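Local coordinates for protein probable serine protease HTRA3 (Homo sapiens, PDB 2P3W) that is probably a serine endopeptidase of the HtrA family, whose PDZ domain, the part crystallised here, binds the hydrophobic C-terminal ends of peptides, at residues Q40-A43 against S48-G51. Residues are numbered along the deposited sequence; the frame is centred on the assembly and turned at random.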
ATOM      1  N   GLN A  40      -0.506 -10.405   1.510  1.00 16.54           N
ATOM      2  CA  GLN A  40       0.126  -9.957   2.748  1.00 16.57           C
ATOM      3  C   GLN A  40      -0.675  -8.840   3.404  1.00 18.50           C
ATOM      4  O   GLN A  40      -0.857  -8.854   4.613  1.00 18.25           O
ATOM      5  CB  GLN A  40       1.576  -9.522   2.484  1.00 16.15           C
ATOM      6  CG  GLN A  40       2.339  -9.017   3.700  1.00 18.40           C
ATOM      7  CD  GLN A  40       2.593 -10.047   4.778  1.00 22.57           C
ATOM      8  OE1 GLN A  40       2.780 -11.218   4.497  1.00 21.05           O
ATOM      9  NE2 GLN A  40       2.684  -9.586   6.032  1.00 29.21           N
ATOM     10  N   GLU A  41      -1.131  -7.870   2.613  1.00 16.75           N
ATOM     11  CA  GLU A  41      -1.927  -6.747   3.132  1.00 17.39           C
ATOM     12  C   GLU A  41      -2.978  -6.303   2.096  1.00 16.40           C
ATOM     13  O   GLU A  41      -2.796  -6.485   0.888  1.00 18.25           O
ATOM     14  CB  GLU A  41      -1.035  -5.536   3.469  1.00 18.84           C
ATOM     15  CG  GLU A  41       0.074  -5.749   4.473  1.00 25.10           C
ATOM     16  CD  GLU A  41      -0.408  -6.115   5.876  1.00 29.05           C
ATOM     17  OE1 GLU A  41       0.409  -6.742   6.608  1.00 26.21           O
ATOM     18  OE2 GLU A  41      -1.573  -5.785   6.245  1.00 24.41           O
ATOM     19  N   VAL A  42      -4.091  -5.753   2.601  1.00 16.41           N
ATOM     20  CA  VAL A  42      -5.103  -5.114   1.752  1.00 16.56           C
ATOM     21  C   VAL A  42      -5.203  -3.636   2.098  1.00 17.56           C
ATOM     22  O   VAL A  42      -5.342  -3.266   3.281  1.00 17.68           O
ATOM     23  CB  VAL A  42      -6.491  -5.775   1.946  1.00 18.58           C
ATOM     24  CG1 VAL A  42      -7.507  -5.146   1.011  1.00 20.02           C
ATOM     25  CG2 VAL A  42      -6.403  -7.290   1.741  1.00 18.47           C
ATOM     26  N   ALA A  43      -5.096  -2.770   1.094  1.00 17.35           N
ATOM     27  CA  ALA A  43      -5.220  -1.333   1.331  1.00 16.57           C
ATOM     28  C   ALA A  43      -6.697  -0.946   1.601  1.00 18.03           C
ATOM     29  O   ALA A  43      -7.608  -1.505   0.989  1.00 18.05           O
ATOM     30  CB  ALA A  43      -4.641  -0.524   0.160  1.00 20.36           C
ATOM     31  N   SER A  48      -9.867  -4.198  -3.809  1.00 16.97           N
ATOM     32  CA  SER A  48      -9.751  -5.447  -3.063  1.00 16.37           C
ATOM     33  C   SER A  48     -10.506  -5.386  -1.712  1.00 17.35           C
ATOM     34  O   SER A  48     -11.233  -6.325  -1.350  1.00 17.16           O
ATOM     35  CB  SER A  48      -8.300  -5.857  -2.909  1.00 15.66           C
ATOM     36  OG  SER A  48      -7.707  -6.102  -4.174  1.00 17.10           O
ATOM     37  N   GLN A  49     -10.404  -4.260  -1.010  1.00 16.52           N
ATOM     38  CA  GLN A  49     -11.155  -4.098   0.230  1.00 15.99           C
ATOM     39  C   GLN A  49     -12.670  -4.097  -0.041  1.00 18.71           C
ATOM     40  O   GLN A  49     -13.448  -4.830   0.593  1.00 17.66           O
ATOM     41  CB  GLN A  49     -10.725  -2.837   0.974  1.00 18.18           C
ATOM     42  CG  GLN A  49     -11.419  -2.665   2.318  1.00 16.66           C
ATOM     43  CD  GLN A  49     -11.097  -3.766   3.328  1.00 21.06           C
ATOM     44  OE1 GLN A  49      -9.959  -4.250   3.415  1.00 21.87           O
ATOM     45  NE2 GLN A  49     -12.099  -4.128   4.147  1.00 27.46           N
ATOM     46  N   ARG A  50     -13.094  -3.320  -1.029  1.00 18.11           N
ATOM     47  CA  ARG A  50     -14.520  -3.221  -1.357  1.00 14.79           C
ATOM     48  C   ARG A  50     -15.089  -4.565  -1.827  1.00 18.28           C
ATOM     49  O   ARG A  50     -16.257  -4.894  -1.578  1.00 18.85           O
ATOM     50  CB  ARG A  50     -14.727  -2.183  -2.455  1.00 17.93           C
ATOM     51  CG  ARG A  50     -14.431  -0.748  -2.032  1.00 23.53           C
ATOM     52  CD  ARG A  50     -14.802   0.266  -3.146  1.00 21.98           C
ATOM     53  NE  ARG A  50     -14.054   0.216  -4.409  1.00 19.61           N
ATOM     54  CZ  ARG A  50     -12.914   0.876  -4.664  1.00 23.09           C
ATOM     55  NH1 ARG A  50     -12.323   1.599  -3.718  1.00 25.02           N
ATOM     56  NH2 ARG A  50     -12.336   0.795  -5.864  1.00 23.39           N
ATOM     57  N   GLY A  51     -14.240  -5.333  -2.503  1.00 17.81           N
ATOM     58  CA  GLY A  51     -14.651  -6.580  -3.145  1.00 17.67           C
ATOM     59  C   GLY A  51     -14.631  -7.802  -2.256  1.00 20.16           C
ATOM     60  O   GLY A  51     -15.185  -8.847  -2.646  1.00 23.27           O
TER
HETATM   61  O   HOH W   1      -7.805  -3.091   4.592  1.00 25.35           O
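Val42 reaches across to the short helix with a single methyl, CG1, which meets the backbone of Ser48 and Gln49 and the side chains of both. With this branch anti to the backbone N (chi1 -177°), Val42 CG1 lies against the single short turn of helix 47-51, 3.6 Å from Gln49 N and 4.1 Å from Ser48 CB. The side chain of Gln49 passes that of Val42 at about a right angle. It leaves the helix with CG anti to its own N and then bends at chi2 (64°), a turn that brings the amide oxygen to the strand, with NE2 turned away from it, and sets Gln49 OE1 3.5 Å from Val42 CG1. The same Gln49 OE1 accepts a 2.7 Å hydrogen bond from a water, which also donates to Val42 O at 2.8 Å, so one solvent molecule ties the amide to the strand where no direct hydrogen bond joins the segments. In the PDZ fold this is the junction between the end of strand 37-42 and helix 47-51, which follows after the loop 43-46. Ser46 in that loop binds both sides through its OG, being hydrogen-bonded to Ala43 O and to Gln49 N. Ala43 O also abuts the aliphatic start of the glutamine, 3.4 Å from Gln49 CB. Ser48 turns its hydroxyl to another neighbour: OG is hydrogen-bonded to Ile8 O. Beyond the valine, Gln40 and Glu41 both face Arg11 in a classic beta bulge, and Trp111 of the second subunit, part of the phage-derived ligand sequence at its C terminus, packs on Glu41 and Ala43.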